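Local structure of 11R-lipoxygenase (Gersemia fruticosa, 3VF1) at residues Y119-Y124 with V133-A138; P416-L421 with D647-D652; Q508-I513 with A653-A658. The protein is a calcium-dependent, non-heme iron dioxygenase of the lipoxygenase family, which probably inserts molecular oxygen into polyunsaturated fatty acids with 11R specificity. All coordinates share one frame; numbering follows the deposited sequence.

The three contacts follow one another from the PLAT beta sandwich into the helical lipoxygenase domain. Interaction 1 joins strands 116-124 and 130-134 of the sandwich, and its centre is about 9 Å from that of interaction 2, where helix 416-425 meets the loop leading into helix 653-676. Interaction 3, about 10 Å further on between centres, packs that helix on helix 491-514. Along the chain interaction 1 is complete before the others begin, while the segments of interactions 2 and 3 alternate. Direct bonds join neighbours: Ala138 N to Asp652 OD2, and His656 NE2 to Phe650 O. The 647-652 loop thus ties the sandwich to the helical domain.

Interaction 1. Residues Y119-Y124 with V133-A138; sequences YIFPCY and VYEGKA
Phe121 sets CG anti to its carbonyl carbon (chi1 -62°), and Glu135 sets CG anti to its backbone N (chi1 -161°), which brings Glu135 CG over one face of the phenylalanine ring. Glu135 CG stands 4.2 Å above that plane, displaced toward the rim, so the methylene part of the chain does the touching. At the ring's edge, near its plane, Phe121 CD2 comes 3.3 Å from Tyr134 O. An aromatic ring suits this place because its edge can meet a carbonyl while its face takes aliphatic carbon.

The backbones are joined by a hydrogen bond from Gly136 N to Ile120 O, 3.1 Å long, with an N-H...O angle of 155°. The same Ile120 O lies 3.5 Å from Glu135 CG. Beyond its bend at chi2, Glu135 turns back on its own segment: OE1 accepts from Lys137 N at 2.9 Å, the donor standing above the carboxylate plane, and so braces the turn after the strand. An alanine here would probably leave Lys137 N without this acceptor and open a gap over the Phe121 ring.

Branched Val133 fills the other end with two methyl groups, CG1 lying 3.4 Å from Pro122 O and CG2 3.9 Å from Cys123 SG.

Strands 116-124 and 130-134 are edge strands of the two sheets of the PLAT beta sandwich, and this contact closes the sandwich between them. Strand 100-109 pairs with the first and strand 83-90 with the second, Ile83 and Ile86 also packing on Phe121, while Tyr134 reaches helix 148-164, its OH bonded to Glu157.

Interaction 2. Residues P416-L421 with D647-D652; sequences PVWKLL and DNLFGD
At the seam between the PLAT sandwich and the helical domain, Lys419 of helix 416-425 reaches across Leu649 and Phe650 of an irregular loop. Its NZ donates to Leu649 O at 2.9 Å, lying 47° above the carbonyl plane. A lysine suits this buried place because its aliphatic stem can pack against apolar groups while the ammonium serves main-chain carbonyls. The stem runs extended as far as CE, and the bend at chi4 (-67°) then sets NZ at its carbonyl. Gly136 O of the sandwich and Ser413 O add weak hydrogen bonds to the same nitrogen.

Nearer the helix, Lys419 CB makes a CH-pi contact over one face of the Phe650 ring, 3.7 Å from its centroid and 19° off the normal. Phe650 CZ also comes 3.5 Å from Pro416 O, a carbonyl already engaged by Leu420 N within the helix.

An Asx turn shapes the loop: Asn648 OD1 accepts from Phe650 N at 2.9 Å, and an asparagine is short enough to reach a backbone N two residues on. Further along the stem, Lys419 CG meets Leu649 CB at 3.9 Å. Leu649 CD1 packs obliquely against the indole of Trp418, 4.3 Å from Trp418 CD1. Tyr514 of helix 491-514 packs on both Phe650 and Pro416, and Pro122 of the sandwich packs on Leu649.

Interaction 3. Residues Q508-I513 with A653-A658; sequences QDIIQI and AAAHAA
Asp509 OD2 is gripped by two partners, a water that donates to it at 2.7 Å and the ammonium of Lys661, with which it forms a salt bridge. The same water donates to Ala658 O at 3.1 Å and so bridges the two helices where no direct hydrogen bond joins the segments. The other carboxylate oxygen, OD1, accepts from Gln505 NE2, which would help to fix the rotation of the group. An aspartate suits this partly exposed place because its short chain carries the charge at the border, while CB still touches Ala658 CB.

The segments form an antiparallel helix pair within the helical lipoxygenase domain: 508-513 lies near the end of helix 491-514, and 653-658 is the first part of helix 653-676. Their axes run 165° apart in direction and approach to 9.4 Å.

Small and large residues divide the interface. Alanines on 653-658 keep that surface low, and the isoleucines opposite supply the bulk. Ala658 is the most covered of the alanines, its CB meeting Ile510 CD1 at 3.6 Å; the same isoleucine methyl also reaches Ala655 CB at 4.3 Å. Phe650 packs on Ala655 beside this contact, and on Ile510 as well, so the foot of this interface merges with the loop before helix 653-676.

Nearer the exposed rim, Ile513 extends its longer branch toward helix 653-676, with CD1 anti to CA (chi2 171°). That terminal methyl lies 3.8 Å from Ala654 CB and, closer still, 3.4 Å from Ala654 O.

Interaction 1. Residues Y119-Y124 with V133-A138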
ATOM      1  N   TYR A 119       4.545 -11.029  33.932  1.00 59.42           N
ATOM      2  CA  TYR A 119       5.318 -11.208  32.710  1.00 57.11           C
ATOM      3  C   TYR A 119       4.382 -11.248  31.507  1.00 58.48           C
ATOM      4  O   TYR A 119       3.692 -12.244  31.280  1.00 55.97           O
ATOM      5  CB  TYR A 119       6.141 -12.494  32.787  1.00 58.48           C
ATOM      6  CG  TYR A 119       7.185 -12.474  33.883  1.00 66.01           C
ATOM      7  CD1 TYR A 119       6.817 -12.562  35.219  1.00 70.69           C
ATOM      8  CD2 TYR A 119       8.536 -12.367  33.581  1.00 68.88           C
ATOM      9  CE1 TYR A 119       7.764 -12.541  36.224  1.00 72.66           C
ATOM     10  CE2 TYR A 119       9.492 -12.345  34.581  1.00 71.62           C
ATOM     11  CZ  TYR A 119       9.099 -12.434  35.900  1.00 74.89           C
ATOM     12  OH  TYR A 119      10.042 -12.413  36.901  1.00 75.79           O
ATOM     13  N   ILE A 120       4.361 -10.161  30.742  1.00 55.55           N
ATOM     14  CA  ILE A 120       3.470 -10.047  29.594  1.00 47.48           C
ATOM     15  C   ILE A 120       4.102 -10.694  28.365  1.00 46.18           C
ATOM     16  O   ILE A 120       5.283 -10.491  28.084  1.00 46.15           O
ATOM     17  CB  ILE A 120       3.153  -8.576  29.262  1.00 49.00           C
ATOM     18  CG1 ILE A 120       2.794  -7.795  30.530  1.00 48.03           C
ATOM     19  CG2 ILE A 120       2.020  -8.493  28.249  1.00 53.71           C
ATOM     20  CD1 ILE A 120       1.521  -8.255  31.197  1.00 55.19           C
ATOM     21  N   PHE A 121       3.307 -11.469  27.635  1.00 45.37           N
ATOM     22  CA  PHE A 121       3.788 -12.144  26.436  1.00 48.77           C
ATOM     23  C   PHE A 121       2.927 -11.784  25.228  1.00 49.06           C
ATOM     24  O   PHE A 121       1.936 -12.459  24.945  1.00 46.15           O
ATOM     25  CB  PHE A 121       3.795 -13.657  26.651  1.00 47.74           C
ATOM     26  CG  PHE A 121       4.710 -14.104  27.753  1.00 45.98           C
ATOM     27  CD1 PHE A 121       4.273 -14.133  29.065  1.00 49.95           C
ATOM     28  CD2 PHE A 121       6.011 -14.487  27.478  1.00 47.58           C
ATOM     29  CE1 PHE A 121       5.113 -14.539  30.080  1.00 47.88           C
ATOM     30  CE2 PHE A 121       6.855 -14.893  28.490  1.00 48.49           C
ATOM     31  CZ  PHE A 121       6.404 -14.919  29.792  1.00 48.50           C
ATOM     32  N   PRO A 122       3.306 -10.714  24.510  1.00 49.13           N
ATOM     33  CA  PRO A 122       2.570 -10.277  23.318  1.00 42.83           C
ATOM     34  C   PRO A 122       2.627 -11.345  22.232  1.00 43.48           C
ATOM     35  O   PRO A 122       3.718 -11.706  21.791  1.00 48.60           O
ATOM     36  CB  PRO A 122       3.323  -9.014  22.876  1.00 45.03           C
ATOM     37  CG  PRO A 122       4.139  -8.600  24.062  1.00 46.55           C
ATOM     38  CD  PRO A 122       4.480  -9.865  24.771  1.00 44.01           C
ATOM     39  N   CYS A 123       1.468 -11.845  21.813  1.00 43.17           N
ATOM     40  CA  CYS A 123       1.412 -12.991  20.911  1.00 42.44           C
ATOM     41  C   CYS A 123       0.770 -12.636  19.569  1.00 42.61           C
ATOM     42  O   CYS A 123       1.470 -12.416  18.580  1.00 42.32           O
ATOM     43  CB  CYS A 123       0.652 -14.139  21.580  1.00 41.89           C
ATOM     44  SG  CYS A 123       0.540 -15.639  20.587  1.00 55.28           S
ATOM     45  N   TYR A 124      -0.559 -12.582  19.540  1.00 42.50           N
ATOM     46  CA  TYR A 124      -1.291 -12.289  18.312  1.00 41.01           C
ATOM     47  C   TYR A 124      -0.967 -13.306  17.219  1.00 40.64           C
ATOM     48  O   TYR A 124      -0.599 -12.945  16.101  1.00 40.32           O
ATOM     49  CB  TYR A 124      -0.985 -10.866  17.846  1.00 38.33           C
ATOM     50  CG  TYR A 124      -1.251  -9.839  18.921  1.00 37.95           C
ATOM     51  CD1 TYR A 124      -2.546  -9.458  19.233  1.00 38.01           C
ATOM     52  CD2 TYR A 124      -0.209  -9.269  19.638  1.00 37.65           C
ATOM     53  CE1 TYR A 124      -2.800  -8.529  20.222  1.00 39.96           C
ATOM     54  CE2 TYR A 124      -0.452  -8.336  20.628  1.00 37.88           C
ATOM     55  CZ  TYR A 124      -1.750  -7.971  20.917  1.00 40.46           C
ATOM     56  OH  TYR A 124      -2.004  -7.045  21.904  1.00 45.90           O
ATOM     57  N   VAL A 133       6.552 -18.066  22.480  1.00 50.52           N
ATOM     58  CA  VAL A 133       6.387 -16.622  22.595  1.00 46.83           C
ATOM     59  C   VAL A 133       7.350 -16.035  23.622  1.00 44.78           C
ATOM     60  O   VAL A 133       7.354 -16.442  24.782  1.00 45.72           O
ATOM     61  CB  VAL A 133       4.947 -16.268  23.012  1.00 46.63           C
ATOM     62  CG1 VAL A 133       4.744 -14.760  23.007  1.00 47.03           C
ATOM     63  CG2 VAL A 133       3.944 -16.949  22.093  1.00 46.85           C
ATOM     64  N   TYR A 134       8.163 -15.076  23.191  1.00 42.49           N
ATOM     65  CA  TYR A 134       9.091 -14.400  24.092  1.00 40.09           C
ATOM     66  C   TYR A 134       8.347 -13.420  24.982  1.00 43.05           C
ATOM     67  O   TYR A 134       7.180 -13.113  24.745  1.00 46.36           O
ATOM     68  CB  TYR A 134      10.149 -13.626  23.306  1.00 41.41           C
ATOM     69  CG  TYR A 134      10.939 -14.451  22.319  1.00 42.31           C
ATOM     70  CD1 TYR A 134      12.106 -15.097  22.701  1.00 48.35           C
ATOM     71  CD2 TYR A 134      10.527 -14.570  21.001  1.00 42.66           C
ATOM     72  CE1 TYR A 134      12.835 -15.843  21.798  1.00 43.22           C
ATOM     73  CE2 TYR A 134      11.246 -15.312  20.096  1.00 43.60           C
ATOM     74  CZ  TYR A 134      12.397 -15.947  20.497  1.00 43.26           C
ATOM     75  OH  TYR A 134      13.104 -16.682  19.579  1.00 47.05           O
ATOM     76  N   GLU A 135       9.034 -12.923  26.004  1.00 45.31           N
ATOM     77  CA  GLU A 135       8.495 -11.865  26.846  1.00 45.63           C
ATOM     78  C   GLU A 135       8.652 -10.534  26.112  1.00 44.61           C
ATOM     79  O   GLU A 135       9.552 -10.380  25.287  1.00 44.69           O
ATOM     80  CB  GLU A 135       9.218 -11.843  28.194  1.00 43.19           C
ATOM     81  CG  GLU A 135       8.469 -11.122  29.306  1.00 45.52           C
ATOM     82  CD  GLU A 135       8.692  -9.621  29.296  1.00 51.65           C
ATOM     83  OE1 GLU A 135       9.693  -9.169  28.702  1.00 50.52           O
ATOM     84  OE2 GLU A 135       7.867  -8.892  29.889  1.00 52.56           O
ATOM     85  N   GLY A 136       7.772  -9.582  26.412  1.00 45.91           N
ATOM     86  CA  GLY A 136       7.704  -8.322  25.686  1.00 45.62           C
ATOM     87  C   GLY A 136       9.040  -7.713  25.297  1.00 44.62           C
ATOM     88  O   GLY A 136       9.240  -7.336  24.142  1.00 44.29           O
ATOM     89  N   LYS A 137       9.948  -7.613  26.263  1.00 43.92           N
ATOM     90  CA  LYS A 137      11.258  -6.997  26.052  1.00 42.43           C
ATOM     91  C   LYS A 137      11.872  -7.383  24.704  1.00 40.42           C
ATOM     92  O   LYS A 137      11.963  -8.564  24.368  1.00 39.85           O
ATOM     93  CB  LYS A 137      12.203  -7.406  27.186  1.00 47.39           C
ATOM     94  CG  LYS A 137      13.452  -6.551  27.321  1.00 52.01           C
ATOM     95  CD  LYS A 137      14.396  -7.138  28.363  1.00 59.37           C
ATOM     96  CE  LYS A 137      15.617  -6.256  28.593  1.00 62.72           C
ATOM     97  NZ  LYS A 137      15.294  -5.030  29.379  1.00 66.37           N
ATOM     98  N   ALA A 138      12.292  -6.381  23.937  1.00 35.94           N
ATOM     99  CA  ALA A 138      12.952  -6.617  22.656  1.00 36.37           C
ATOM    100  C   ALA A 138      14.455  -6.755  22.873  1.00 38.15           C
ATOM    101  O   ALA A 138      15.053  -5.991  23.630  1.00 41.80           O
ATOM    102  CB  ALA A 138      12.653  -5.486  21.683  1.00 36.80           C
TER

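Interaction 2. Residues P416-L421 with D647-D652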
ATOM      1  N   PRO A 416      13.641  -6.021  17.802  1.00 34.12           N
ATOM      2  CA  PRO A 416      12.900  -4.752  17.820  1.00 33.85           C
ATOM      3  C   PRO A 416      12.377  -4.312  16.451  1.00 33.03           C
ATOM      4  O   PRO A 416      11.293  -3.740  16.371  1.00 35.69           O
ATOM      5  CB  PRO A 416      13.933  -3.746  18.347  1.00 31.38           C
ATOM      6  CG  PRO A 416      15.257  -4.389  18.121  1.00 34.36           C
ATOM      7  CD  PRO A 416      15.018  -5.853  18.292  1.00 35.93           C
ATOM      8  N   VAL A 417      13.143  -4.569  15.395  1.00 32.99           N
ATOM      9  CA  VAL A 417      12.734  -4.210  14.041  1.00 32.34           C
ATOM     10  C   VAL A 417      11.543  -5.045  13.580  1.00 33.33           C
ATOM     11  O   VAL A 417      10.664  -4.543  12.881  1.00 34.10           O
ATOM     12  CB  VAL A 417      13.895  -4.374  13.042  1.00 27.96           C
ATOM     13  CG1 VAL A 417      13.400  -4.227  11.610  1.00 28.73           C
ATOM     14  CG2 VAL A 417      14.989  -3.364  13.338  1.00 30.64           C
ATOM     15  N   TRP A 418      11.515  -6.316  13.968  1.00 31.77           N
ATOM     16  CA  TRP A 418      10.370  -7.167  13.668  1.00 31.71           C
ATOM     17  C   TRP A 418       9.106  -6.580  14.282  1.00 31.01           C
ATOM     18  O   TRP A 418       8.050  -6.550  13.651  1.00 31.88           O
ATOM     19  CB  TRP A 418      10.582  -8.585  14.200  1.00 32.32           C
ATOM     20  CG  TRP A 418       9.301  -9.355  14.308  1.00 28.70           C
ATOM     21  CD1 TRP A 418       8.433  -9.355  15.361  1.00 30.15           C
ATOM     22  CD2 TRP A 418       8.735 -10.226  13.322  1.00 28.97           C
ATOM     23  NE1 TRP A 418       7.364 -10.176  15.095  1.00 29.22           N
ATOM     24  CE2 TRP A 418       7.525 -10.722  13.850  1.00 29.72           C
ATOM     25  CE3 TRP A 418       9.132 -10.636  12.047  1.00 30.98           C
ATOM     26  CZ2 TRP A 418       6.713 -11.608  13.146  1.00 30.13           C
ATOM     27  CZ3 TRP A 418       8.323 -11.515  11.351  1.00 31.54           C
ATOM     28  CH2 TRP A 418       7.129 -11.993  11.902  1.00 31.35           C
ATOM     29  N   LYS A 419       9.221  -6.117  15.523  1.00 30.64           N
ATOM     30  CA  LYS A 419       8.095  -5.519  16.229  1.00 35.17           C
ATOM     31  C   LYS A 419       7.682  -4.214  15.561  1.00 34.56           C
ATOM     32  O   LYS A 419       6.497  -3.895  15.472  1.00 33.44           O
ATOM     33  CB  LYS A 419       8.463  -5.247  17.688  1.00 35.38           C
ATOM     34  CG  LYS A 419       8.778  -6.491  18.503  1.00 34.83           C
ATOM     35  CD  LYS A 419       9.156  -6.119  19.927  1.00 36.09           C
ATOM     36  CE  LYS A 419       9.486  -7.344  20.765  1.00 38.88           C
ATOM     37  NZ  LYS A 419       8.300  -8.214  20.995  1.00 42.14           N
ATOM     38  N   LEU A 420       8.675  -3.463  15.096  1.00 31.11           N
ATOM     39  CA  LEU A 420       8.431  -2.175  14.464  1.00 32.72           C
ATOM     40  C   LEU A 420       7.620  -2.325  13.181  1.00 34.69           C
ATOM     41  O   LEU A 420       6.631  -1.623  12.975  1.00 30.66           O
ATOM     42  CB  LEU A 420       9.761  -1.487  14.147  1.00 31.14           C
ATOM     43  CG  LEU A 420       9.656  -0.116  13.474  1.00 29.83           C
ATOM     44  CD1 LEU A 420       9.032   0.904  14.417  1.00 27.84           C
ATOM     45  CD2 LEU A 420      11.019   0.352  12.995  1.00 30.38           C
ATOM     46  N   LEU A 421       8.044  -3.249  12.324  1.00 30.04           N
ATOM     47  CA  LEU A 421       7.458  -3.394  10.997  1.00 31.71           C
ATOM     48  C   LEU A 421       6.176  -4.219  10.988  1.00 32.86           C
ATOM     49  O   LEU A 421       5.366  -4.097  10.071  1.00 35.70           O
ATOM     50  CB  LEU A 421       8.469  -4.043  10.050  1.00 31.45           C
ATOM     51  CG  LEU A 421       9.749  -3.253   9.776  1.00 34.74           C
ATOM     52  CD1 LEU A 421      10.649  -4.018   8.819  1.00 32.80           C
ATOM     53  CD2 LEU A 421       9.419  -1.877   9.225  1.00 35.35           C
ATOM     54  N   ASP A 647      -2.459  -3.914  18.795  1.00 45.71           N
ATOM     55  CA  ASP A 647      -1.818  -5.221  18.885  1.00 45.32           C
ATOM     56  C   ASP A 647      -0.313  -5.059  19.079  1.00 44.96           C
ATOM     57  O   ASP A 647       0.485  -5.732  18.427  1.00 42.92           O
ATOM     58  CB  ASP A 647      -2.101  -6.036  17.623  1.00 42.57           C
ATOM     59  CG  ASP A 647      -3.578  -6.326  17.437  1.00 48.86           C
ATOM     60  OD1 ASP A 647      -4.403  -5.657  18.095  1.00 48.37           O
ATOM     61  OD2 ASP A 647      -3.914  -7.221  16.631  1.00 51.90           O
ATOM     62  N   ASN A 648       0.061  -4.163  19.987  1.00 44.42           N
ATOM     63  CA  ASN A 648       1.459  -3.807  20.203  1.00 44.27           C
ATOM     64  C   ASN A 648       2.306  -4.975  20.699  1.00 43.01           C
ATOM     65  O   ASN A 648       1.931  -5.675  21.640  1.00 44.27           O
ATOM     66  CB  ASN A 648       1.552  -2.648  21.195  1.00 45.72           C
ATOM     67  CG  ASN A 648       2.971  -2.183  21.407  1.00 42.83           C
ATOM     68  OD1 ASN A 648       3.817  -2.309  20.521  1.00 44.69           O
ATOM     69  ND2 ASN A 648       3.246  -1.642  22.585  1.00 46.76           N
ATOM     70  N   LEU A 649       3.456  -5.168  20.064  1.00 39.64           N
ATOM     71  CA  LEU A 649       4.373  -6.240  20.433  1.00 38.62           C
ATOM     72  C   LEU A 649       5.479  -5.744  21.362  1.00 39.37           C
ATOM     73  O   LEU A 649       6.195  -6.542  21.962  1.00 42.65           O
ATOM     74  CB  LEU A 649       4.993  -6.855  19.178  1.00 37.46           C
ATOM     75  CG  LEU A 649       4.007  -7.482  18.194  1.00 35.76           C
ATOM     76  CD1 LEU A 649       4.735  -7.977  16.955  1.00 36.43           C
ATOM     77  CD2 LEU A 649       3.239  -8.615  18.855  1.00 40.20           C
ATOM     78  N   PHE A 650       5.616  -4.427  21.481  1.00 37.88           N
ATOM     79  CA  PHE A 650       6.645  -3.845  22.337  1.00 37.28           C
ATOM     80  C   PHE A 650       6.267  -3.936  23.810  1.00 39.97           C
ATOM     81  O   PHE A 650       5.145  -3.606  24.195  1.00 41.46           O
ATOM     82  CB  PHE A 650       6.892  -2.381  21.965  1.00 34.80           C
ATOM     83  CG  PHE A 650       7.714  -2.202  20.722  1.00 35.22           C
ATOM     84  CD1 PHE A 650       9.087  -2.358  20.760  1.00 32.88           C
ATOM     85  CD2 PHE A 650       7.116  -1.866  19.519  1.00 35.36           C
ATOM     86  CE1 PHE A 650       9.850  -2.191  19.621  1.00 31.27           C
ATOM     87  CE2 PHE A 650       7.873  -1.696  18.378  1.00 34.65           C
ATOM     88  CZ  PHE A 650       9.243  -1.859  18.430  1.00 34.68           C
ATOM     89  N   GLY A 651       7.212  -4.389  24.627  1.00 40.62           N
ATOM     90  CA  GLY A 651       7.025  -4.435  26.065  1.00 39.05           C
ATOM     91  C   GLY A 651       7.794  -3.331  26.765  1.00 37.09           C
ATOM     92  O   GLY A 651       7.412  -2.885  27.847  1.00 36.73           O
ATOM     93  N   ASP A 652       8.881  -2.884  26.143  1.00 37.91           N
ATOM     94  CA  ASP A 652       9.733  -1.860  26.734  1.00 35.38           C
ATOM     95  C   ASP A 652       8.988  -0.537  26.864  1.00 34.11           C
ATOM     96  O   ASP A 652       8.398  -0.049  25.902  1.00 37.51           O
ATOM     97  CB  ASP A 652      10.995  -1.667  25.892  1.00 38.61           C
ATOM     98  CG  ASP A 652      11.729  -2.970  25.632  1.00 39.05           C
ATOM     99  OD1 ASP A 652      12.450  -3.439  26.536  1.00 42.98           O
ATOM    100  OD2 ASP A 652      11.587  -3.522  24.521  1.00 42.07           O
TER

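Interaction 3. Residues Q508-I513 with A653-A658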
ATOM      1  N   GLN A 508      13.445   6.670  14.066  1.00 32.19           N
ATOM      2  CA  GLN A 508      14.731   7.037  14.645  1.00 32.17           C
ATOM      3  C   GLN A 508      14.720   6.846  16.158  1.00 34.05           C
ATOM      4  O   GLN A 508      15.688   6.354  16.735  1.00 33.91           O
ATOM      5  CB  GLN A 508      15.078   8.486  14.306  1.00 31.00           C
ATOM      6  CG  GLN A 508      16.441   8.927  14.812  1.00 34.56           C
ATOM      7  CD  GLN A 508      16.826  10.310  14.325  1.00 40.18           C
ATOM      8  OE1 GLN A 508      16.525  11.314  14.971  1.00 45.47           O
ATOM      9  NE2 GLN A 508      17.493  10.369  13.179  1.00 42.38           N
ATOM     10  N   ASP A 509      13.622   7.240  16.796  1.00 30.82           N
ATOM     11  CA  ASP A 509      13.487   7.094  18.240  1.00 31.63           C
ATOM     12  C   ASP A 509      13.577   5.626  18.643  1.00 35.16           C
ATOM     13  O   ASP A 509      14.308   5.273  19.565  1.00 35.54           O
ATOM     14  CB  ASP A 509      12.163   7.688  18.724  1.00 33.33           C
ATOM     15  CG  ASP A 509      12.134   9.202  18.632  1.00 41.24           C
ATOM     16  OD1 ASP A 509      13.207   9.806  18.417  1.00 42.41           O
ATOM     17  OD2 ASP A 509      11.041   9.788  18.785  1.00 40.64           O
ATOM     18  N   ILE A 510      12.835   4.773  17.943  1.00 30.73           N
ATOM     19  CA  ILE A 510      12.823   3.346  18.240  1.00 31.41           C
ATOM     20  C   ILE A 510      14.209   2.742  18.060  1.00 33.44           C
ATOM     21  O   ILE A 510      14.699   2.020  18.926  1.00 33.32           O
ATOM     22  CB  ILE A 510      11.834   2.591  17.332  1.00 32.61           C
ATOM     23  CG1 ILE A 510      10.396   3.030  17.623  1.00 30.56           C
ATOM     24  CG2 ILE A 510      11.978   1.085  17.518  1.00 30.71           C
ATOM     25  CD1 ILE A 510       9.954   2.801  19.056  1.00 32.80           C
ATOM     26  N   ILE A 511      14.840   3.042  16.932  1.00 35.37           N
ATOM     27  CA  ILE A 511      16.142   2.473  16.607  1.00 31.23           C
ATOM     28  C   ILE A 511      17.227   2.913  17.590  1.00 35.16           C
ATOM     29  O   ILE A 511      18.122   2.137  17.921  1.00 35.79           O
ATOM     30  CB  ILE A 511      16.567   2.844  15.174  1.00 33.62           C
ATOM     31  CG1 ILE A 511      15.654   2.154  14.157  1.00 34.88           C
ATOM     32  CG2 ILE A 511      18.020   2.460  14.919  1.00 35.77           C
ATOM     33  CD1 ILE A 511      15.686   0.639  14.217  1.00 33.04           C
ATOM     34  N   GLN A 512      17.146   4.152  18.062  1.00 35.23           N
ATOM     35  CA  GLN A 512      18.154   4.672  18.983  1.00 34.51           C
ATOM     36  C   GLN A 512      17.951   4.168  20.410  1.00 36.56           C
ATOM     37  O   GLN A 512      18.808   4.362  21.269  1.00 37.47           O
ATOM     38  CB  GLN A 512      18.176   6.202  18.951  1.00 32.69           C
ATOM     39  CG  GLN A 512      18.771   6.765  17.668  1.00 39.93           C
ATOM     40  CD  GLN A 512      18.946   8.271  17.708  1.00 46.16           C
ATOM     41  OE1 GLN A 512      18.580   8.927  18.685  1.00 44.77           O
ATOM     42  NE2 GLN A 512      19.511   8.828  16.642  1.00 41.64           N
ATOM     43  N   ILE A 513      16.818   3.518  20.658  1.00 35.42           N
ATOM     44  CA  ILE A 513      16.572   2.880  21.946  1.00 33.84           C
ATOM     45  C   ILE A 513      17.375   1.588  22.069  1.00 36.72           C
ATOM     46  O   ILE A 513      17.838   1.237  23.157  1.00 37.71           O
ATOM     47  CB  ILE A 513      15.074   2.557  22.142  1.00 35.71           C
ATOM     48  CG1 ILE A 513      14.290   3.832  22.461  1.00 33.14           C
ATOM     49  CG2 ILE A 513      14.882   1.547  23.267  1.00 33.77           C
ATOM     50  CD1 ILE A 513      12.786   3.643  22.465  1.00 34.23           C
ATOM     51  N   ALA A 653       9.025   0.041  28.059  1.00 34.26           N
ATOM     52  CA  ALA A 653       8.316   1.286  28.335  1.00 34.58           C
ATOM     53  C   ALA A 653       8.876   2.442  27.507  1.00 34.45           C
ATOM     54  O   ALA A 653       8.177   3.422  27.250  1.00 34.39           O
ATOM     55  CB  ALA A 653       8.387   1.614  29.819  1.00 32.79           C
ATOM     56  N   ALA A 654      10.134   2.326  27.097  1.00 32.13           N
ATOM     57  CA  ALA A 654      10.763   3.355  26.277  1.00 34.18           C
ATOM     58  C   ALA A 654      10.155   3.365  24.875  1.00 33.92           C
ATOM     59  O   ALA A 654      10.022   4.419  24.252  1.00 30.95           O
ATOM     60  CB  ALA A 654      12.262   3.134  26.204  1.00 31.63           C
ATOM     61  N   ALA A 655       9.791   2.187  24.382  1.00 34.18           N
ATOM     62  CA  ALA A 655       9.147   2.072  23.079  1.00 29.35           C
ATOM     63  C   ALA A 655       7.764   2.715  23.124  1.00 32.87           C
ATOM     64  O   ALA A 655       7.365   3.414  22.196  1.00 33.27           O
ATOM     65  CB  ALA A 655       9.042   0.615  22.667  1.00 30.47           C
ATOM     66  N   HIS A 656       7.040   2.477  24.213  1.00 33.17           N
ATOM     67  CA  HIS A 656       5.714   3.052  24.397  1.00 33.49           C
ATOM     68  C   HIS A 656       5.776   4.576  24.396  1.00 31.88           C
ATOM     69  O   HIS A 656       4.881   5.241  23.875  1.00 28.46           O
ATOM     70  CB  HIS A 656       5.098   2.553  25.705  1.00 33.79           C
ATOM     71  CG  HIS A 656       4.832   1.080  25.721  1.00 40.57           C
ATOM     72  ND1 HIS A 656       4.790   0.343  26.885  1.00 45.20           N
ATOM     73  CD2 HIS A 656       4.592   0.208  24.713  1.00 39.73           C
ATOM     74  CE1 HIS A 656       4.538  -0.922  26.592  1.00 45.06           C
ATOM     75  NE2 HIS A 656       4.412  -1.029  25.282  1.00 42.63           N
ATOM     76  N   ALA A 657       6.836   5.125  24.980  1.00 30.52           N
ATOM     77  CA  ALA A 657       7.023   6.571  25.007  1.00 30.10           C
ATOM     78  C   ALA A 657       7.221   7.104  23.592  1.00 30.20           C
ATOM     79  O   ALA A 657       6.691   8.156  23.237  1.00 30.67           O
ATOM     80  CB  ALA A 657       8.211   6.935  25.881  1.00 32.90           C
ATOM     81  N   ALA A 658       7.985   6.371  22.787  1.00 27.70           N
ATOM     82  CA  ALA A 658       8.238   6.765  21.408  1.00 32.19           C
ATOM     83  C   ALA A 658       6.944   6.717  20.599  1.00 33.34           C
ATOM     84  O   ALA A 658       6.650   7.628  19.822  1.00 30.16           O
ATOM     85  CB  ALA A 658       9.285   5.860  20.785  1.00 28.61           C
TER
HETATM   86  O   HOH W   1       8.459   9.299  18.007  1.00 33.91           O